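Side-chain contacts in CDGSH iron-sulfur domain-containing protein 3, mitochondrial (PDB 6AVJ), which carries two [2Fe-2S] clusters, can transfer them to the apoferredoxins FDX1 and FDX2, and contributes to mitochondrial iron homeostasis and the control of reactive oxygen species: residues A[31-36]-A[64-69]; A[60-65]-A[70-75]. The protein carries 2 engineered substitutions. All coordinates share one frame; numbering follows the deposited sequence.

From the N terminus, strands 12-16 and 21-24 lead into the loop 31-36, which carries C36, a ligand of the first cluster. Strand 50-53 then pairs antiparallel with 21-24, and 58-62 with 12-16, before the chain enters the second cluster loop. Contact 1 closes the long excursion from 31-36 to 64-69 and joins the two cluster loops near the centre of the molecule. Contact 2 is local, turning 70-75 back onto the end of strand 58-62 around the second cluster. The two cross rather than nest: 60-65 opens inside contact 1, and 70-75 lies beyond its end. They share T64 and C65, and T68 OG1 probably bonds to Y73 O.

Contact 1. Residues A[31-36]-A[64-69]; sequences KKQPFC and TCKATQ. With FES (Fe2/s2 (inorganic) cluster), chain E; FES (Fe2/s2 (inorganic) cluster), chain D.
Q33 and K66 reach each other from opposite directions, each through a bend in its side chain. In Q33, CG stands beside the backbone N, anti to the carbonyl carbon, and the chain folds at chi2 (-63°) to present its amide. K66 bends likewise at chi2 (-46°) and then runs fully extended through chi3 and chi4, carrying NZ over to the other loop. There NZ donates to Q33 OE1 at 2.8 Å. The C=O...N angle is 139°, and the nitrogen sits somewhat out of the carbonyl plane. The same ammonium is hydrogen-bonded to the backbone oxygens of C25 and C63, so three carbonyl groups hold it, two of them from cluster ligands; its charge would probably polarise all three. T64 touches more loosely, its CG2 methyl 4.4 Å from Q33 OE1, while its hydroxyl turns to T10 O. A cis peptide links Q33 to P34, whose CG lies 3.8 Å above the plane of the F35 ring, over its centre. Just beyond, C36 SG binds FE1 of the first cluster (chain D) at 2.4 Å. On the other loop, C65 SG binds FE2 of the second cluster (chain E) at 2.4 Å and accepts a bond from A67 N at 3.4 Å. A lysine held by carbonyls between two CDGSH-type cluster loops thus links them near the middle of this monomeric NEET protein, in which one chain carries both [2Fe-2S] sites.

Contact 2. Residues A[60-65]-A[70-75]; sequences VALCTC and RPPYCD. With FES (Fe2/s2 (inorganic) cluster), chain E.
Two nearly straight backbone hydrogen bonds bracket the non-hydrogen-bonded antiparallel pair L62 and Y73. C74 N donates to A61 O (2.9 Å, 176° at the hydrogen), and C63 N donates to P72 O (3.0 Å, 173°). The same two oxygens also receive CA-H...O contacts, Y73 CA to A61 O and L62 CA to P72 O, so each serves a neighbouring pair of residues.

Apolar packing is centred on the Y73 ring. Its CG lies beside the backbone N (chi1 -56°), which swings the ring back toward strand 58-62. V60 CB meets the ring edge at CE1, 4.1 Å away, while L62 CD2 approaches CD1 obliquely at 3.8 Å. P72 CG sits 3.9 Å above one ring face. An alanine here, without the ring, would probably leave V60 without the ring edge it rests on and open a gap beside L62 CD2 and over P72 CG.

Metal ligation completes the contact. C63 SG binds FE2 of the cluster at 2.3 Å, joining C65 on that iron. C74 SG binds FE1 at 2.3 Å together with the engineered C78. The backbone pairing, which puts C63 beside C74, probably helps to set the spacing of one ligand on each iron, and this variant's cluster is held by four cysteines, instead of the three cysteines and one histidine characteristic of NEET proteins.

Contact 1. Residues A[31-36]-A[64-69]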
loop_
_atom_site.group_PDB
_atom_site.type_symbol
_atom_site.label_atom_id
_atom_site.label_comp_id
_atom_site.label_asym_id
_atom_site.label_seq_id
_atom_site.Cartn_x
_atom_site.Cartn_y
_atom_site.Cartn_z
ATOM N N LYS A 31 -1.308 -2.899 9.919
ATOM C CA LYS A 31 -0.775 -1.961 10.897
ATOM C C LYS A 31 0.744 -1.810 10.765
ATOM O O LYS A 31 1.359 -1.146 11.602
ATOM C CB LYS A 31 -1.153 -2.398 12.323
ATOM C CG LYS A 31 -2.640 -2.791 12.502
ATOM C CD LYS A 31 -3.615 -1.777 11.933
ATOM C CE LYS A 31 -3.427 -0.375 12.510
ATOM N NZ LYS A 31 -4.380 0.648 11.890
ATOM N N LYS A 32 1.361 -2.406 9.727
ATOM C CA LYS A 32 2.790 -2.204 9.443
ATOM C C LYS A 32 2.963 -1.646 8.032
ATOM O O LYS A 32 3.721 -2.195 7.213
ATOM C CB LYS A 32 3.581 -3.514 9.628
ATOM C CG LYS A 32 3.203 -4.209 10.978
ATOM C CD LYS A 32 4.382 -4.747 11.762
ATOM C CE LYS A 32 4.937 -6.032 11.136
ATOM N NZ LYS A 32 6.204 -6.507 11.818
ATOM N N GLN A 33 2.264 -0.554 7.744
ATOM C CA GLN A 33 2.271 0.000 6.411
ATOM C C GLN A 33 3.714 0.307 6.036
ATOM O O GLN A 33 4.494 0.750 6.890
ATOM C CB GLN A 33 1.421 1.266 6.332
ATOM C CG GLN A 33 -0.094 1.023 6.364
ATOM C CD GLN A 33 -0.565 0.222 5.159
ATOM O OE1 GLN A 33 0.001 0.338 4.042
ATOM N NE2 GLN A 33 -1.573 -0.615 5.371
ATOM N N PRO A 34 4.083 0.148 4.757
ATOM C CA PRO A 34 3.256 -0.103 3.554
ATOM C C PRO A 34 3.105 -1.569 3.215
ATOM O O PRO A 34 2.591 -1.897 2.138
ATOM C CB PRO A 34 4.051 0.568 2.444
ATOM C CG PRO A 34 5.465 0.399 2.895
ATOM C CD PRO A 34 5.477 0.470 4.390
ATOM N N PHE A 35 3.550 -2.449 4.092
ATOM C CA PHE A 35 3.630 -3.879 3.805
ATOM C C PHE A 35 2.539 -4.655 4.532
ATOM O O PHE A 35 1.995 -4.210 5.541
ATOM C CB PHE A 35 5.021 -4.432 4.221
ATOM C CG PHE A 35 6.165 -3.746 3.516
ATOM C CD1 PHE A 35 6.304 -3.870 2.157
ATOM C CD2 PHE A 35 7.081 -2.965 4.223
ATOM C CE1 PHE A 35 7.337 -3.244 1.494
ATOM C CE2 PHE A 35 8.105 -2.341 3.586
ATOM C CZ PHE A 35 8.234 -2.465 2.209
ATOM N N CYS A 36 2.258 -5.840 4.014
ATOM C CA CYS A 36 1.251 -6.741 4.577
ATOM C C CYS A 36 1.695 -7.313 5.931
ATOM O O CYS A 36 2.853 -7.683 6.118
ATOM C CB CYS A 36 0.992 -7.855 3.567
ATOM S SG CYS A 36 -0.094 -9.180 4.004
ATOM N N THR A 64 0.344 4.225 0.296
ATOM C CA THR A 64 -0.439 3.953 1.493
ATOM C C THR A 64 -1.918 4.310 1.329
ATOM O O THR A 64 -2.757 3.746 2.039
ATOM C CB THR A 64 0.110 4.759 2.679
ATOM O OG1 THR A 64 0.108 6.146 2.302
ATOM C CG2 THR A 64 1.525 4.342 3.065
ATOM N N CYS A 65 -2.253 5.256 0.449
ATOM C CA CYS A 65 -3.681 5.573 0.203
ATOM C C CYS A 65 -4.411 4.478 -0.555
ATOM O O CYS A 65 -5.658 4.449 -0.542
ATOM C CB CYS A 65 -3.823 6.878 -0.557
ATOM S SG CYS A 65 -3.349 6.776 -2.358
ATOM N N LYS A 66 -3.654 3.556 -1.159
ATOM C CA LYS A 66 -4.042 2.385 -1.926
ATOM C C LYS A 66 -4.756 2.725 -3.233
ATOM O O LYS A 66 -5.255 1.815 -3.906
ATOM C CB LYS A 66 -4.883 1.395 -1.099
ATOM C CG LYS A 66 -4.239 1.009 0.269
ATOM C CD LYS A 66 -2.758 0.667 0.129
ATOM C CE LYS A 66 -2.118 0.304 1.460
ATOM N NZ LYS A 66 -0.622 0.109 1.291
ATOM N N ALA A 67 -4.720 3.969 -3.671
ATOM C CA ALA A 67 -5.350 4.355 -4.924
ATOM C C ALA A 67 -4.370 4.573 -6.079
ATOM O O ALA A 67 -4.801 5.001 -7.155
ATOM C CB ALA A 67 -6.163 5.632 -4.710
ATOM N N THR A 68 -3.080 4.280 -5.909
ATOM C CA THR A 68 -2.141 4.521 -7.005
ATOM C C THR A 68 -2.551 3.745 -8.276
ATOM O O THR A 68 -3.078 2.630 -8.219
ATOM C CB THR A 68 -0.733 4.102 -6.607
ATOM O OG1 THR A 68 0.124 4.284 -7.752
ATOM C CG2 THR A 68 -0.702 2.621 -6.172
ATOM N N GLN A 69 -2.234 4.308 -9.439
ATOM C CA GLN A 69 -2.434 3.617 -10.699
ATOM C C GLN A 69 -1.219 2.801 -11.101
ATOM O O GLN A 69 -1.315 2.057 -12.074
ATOM C CB GLN A 69 -2.803 4.629 -11.812
ATOM C CG GLN A 69 -4.207 5.297 -11.609
ATOM C CD GLN A 69 -5.370 4.432 -12.129
ATOM O OE1 GLN A 69 -5.188 3.505 -12.963
ATOM N NE2 GLN A 69 -6.565 4.718 -11.622
HETATM FE FE1 FES E . 0.805 8.344 -3.164
HETATM FE FE2 FES E . -1.058 6.328 -2.770
HETATM S S1 FES E . 0.322 7.245 -1.287
HETATM S S2 FES E . -0.513 7.369 -4.641
HETATM FE FE1 FES D . -2.176 -8.104 3.715
HETATM FE FE2 FES D . -3.198 -5.609 3.533
HETATM S S1 FES D . -2.759 -6.955 1.870
HETATM S S2 FES D . -2.576 -6.671 5.353
#

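Contact 2. Residues A[60-65]-A[70-75]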
loop_
_atom_site.group_PDB
_atom_site.type_symbol
_atom_site.label_atom_id
_atom_site.label_comp_id
_atom_site.label_asym_id
_atom_site.label_seq_id
_atom_site.Cartn_x
_atom_site.Cartn_y
_atom_site.Cartn_z
ATOM N N VAL A 60 12.511 4.005 -2.492
ATOM C CA VAL A 60 11.289 4.177 -3.267
ATOM C C VAL A 60 10.224 4.736 -2.329
ATOM O O VAL A 60 10.377 4.736 -1.114
ATOM C CB VAL A 60 10.786 2.876 -3.899
ATOM C CG1 VAL A 60 11.866 2.269 -4.798
ATOM C CG2 VAL A 60 10.367 1.918 -2.820
ATOM N N ALA A 61 9.134 5.180 -2.910
ATOM C CA ALA A 61 7.964 5.635 -2.135
ATOM C C ALA A 61 6.812 4.685 -2.427
ATOM O O ALA A 61 6.387 4.572 -3.580
ATOM C CB ALA A 61 7.585 7.058 -2.508
ATOM N N LEU A 62 6.365 3.943 -1.411
ATOM C CA LEU A 62 5.271 2.982 -1.575
ATOM C C LEU A 62 3.927 3.576 -1.162
ATOM O O LEU A 62 3.827 4.322 -0.193
ATOM C CB LEU A 62 5.549 1.696 -0.779
ATOM C CG LEU A 62 6.801 0.932 -1.307
ATOM C CD1 LEU A 62 7.114 -0.313 -0.561
ATOM C CD2 LEU A 62 6.767 0.722 -2.808
ATOM N N CYS A 63 2.883 3.187 -1.883
ATOM C CA CYS A 63 1.578 3.810 -1.728
ATOM C C CYS A 63 0.880 3.287 -0.477
ATOM O O CYS A 63 0.836 2.062 -0.219
ATOM C CB CYS A 63 0.737 3.523 -2.981
ATOM S SG CYS A 63 -0.972 4.044 -2.858
ATOM N N THR A 64 0.344 4.225 0.296
ATOM C CA THR A 64 -0.439 3.953 1.493
ATOM C C THR A 64 -1.918 4.310 1.329
ATOM O O THR A 64 -2.757 3.746 2.039
ATOM C CB THR A 64 0.110 4.759 2.679
ATOM O OG1 THR A 64 0.108 6.146 2.302
ATOM C CG2 THR A 64 1.525 4.342 3.065
ATOM N N CYS A 65 -2.253 5.256 0.449
ATOM C CA CYS A 65 -3.681 5.573 0.203
ATOM C C CYS A 65 -4.411 4.478 -0.555
ATOM O O CYS A 65 -5.658 4.449 -0.542
ATOM C CB CYS A 65 -3.823 6.878 -0.557
ATOM S SG CYS A 65 -3.349 6.776 -2.358
ATOM N N ARG A 70 -0.139 2.873 -10.332
ATOM C CA ARG A 70 1.069 2.103 -10.608
ATOM C C ARG A 70 1.551 1.363 -9.343
ATOM O O ARG A 70 2.661 1.582 -8.873
ATOM C CB ARG A 70 2.160 3.025 -11.164
ATOM C CG ARG A 70 1.712 3.823 -12.384
ATOM C CD ARG A 70 2.825 4.641 -13.018
ATOM N NE ARG A 70 2.442 5.099 -14.353
ATOM C CZ ARG A 70 3.084 6.037 -15.044
ATOM N NH1 ARG A 70 4.154 6.630 -14.533
ATOM N NH2 ARG A 70 2.651 6.384 -16.247
ATOM N N PRO A 71 0.710 0.488 -8.793
ATOM C CA PRO A 71 1.081 -0.236 -7.587
ATOM C C PRO A 71 2.319 -1.071 -7.822
ATOM O O PRO A 71 2.489 -1.661 -8.900
ATOM C CB PRO A 71 -0.143 -1.125 -7.331
ATOM C CG PRO A 71 -0.693 -1.336 -8.699
ATOM C CD PRO A 71 -0.538 -0.033 -9.370
ATOM N N PRO A 72 3.173 -1.235 -6.795
ATOM C CA PRO A 72 2.995 -0.793 -5.390
ATOM C C PRO A 72 3.400 0.678 -5.121
ATOM O O PRO A 72 3.369 1.129 -3.976
ATOM C CB PRO A 72 3.930 -1.734 -4.657
ATOM C CG PRO A 72 5.074 -1.809 -5.590
ATOM C CD PRO A 72 4.399 -2.024 -6.927
ATOM N N TYR A 73 3.825 1.399 -6.153
ATOM C CA TYR A 73 4.511 2.672 -5.957
ATOM C C TYR A 73 3.515 3.830 -5.884
ATOM O O TYR A 73 2.467 3.818 -6.541
ATOM C CB TYR A 73 5.489 2.958 -7.102
ATOM C CG TYR A 73 6.490 1.845 -7.282
ATOM C CD1 TYR A 73 7.492 1.692 -6.372
ATOM C CD2 TYR A 73 6.389 0.922 -8.328
ATOM C CE1 TYR A 73 8.437 0.687 -6.487
ATOM C CE2 TYR A 73 7.347 -0.138 -8.447
ATOM C CZ TYR A 73 8.365 -0.219 -7.498
ATOM O OH TYR A 73 9.346 -1.199 -7.524
ATOM N N CYS A 74 3.906 4.846 -5.135
ATOM C CA CYS A 74 3.185 6.121 -5.091
ATOM C C CYS A 74 3.281 6.770 -6.459
ATOM O O CYS A 74 4.371 6.867 -7.027
ATOM C CB CYS A 74 3.809 7.063 -4.052
ATOM S SG CYS A 74 2.996 8.682 -3.941
ATOM N N ASP A 75 2.151 7.158 -7.018
ATOM C CA ASP A 75 2.176 7.904 -8.268
ATOM C C ASP A 75 1.568 9.282 -8.088
ATOM O O ASP A 75 1.203 9.919 -9.076
ATOM C CB ASP A 75 1.470 7.137 -9.390
ATOM C CG ASP A 75 -0.038 7.094 -9.234
ATOM O OD1 ASP A 75 -0.592 7.565 -8.200
ATOM O OD2 ASP A 75 -0.701 6.552 -10.156
HETATM FE FE1 FES E . 0.805 8.344 -3.164
HETATM FE FE2 FES E . -1.058 6.328 -2.770
HETATM S S1 FES E . 0.322 7.245 -1.287
HETATM S S2 FES E . -0.513 7.369 -4.641
#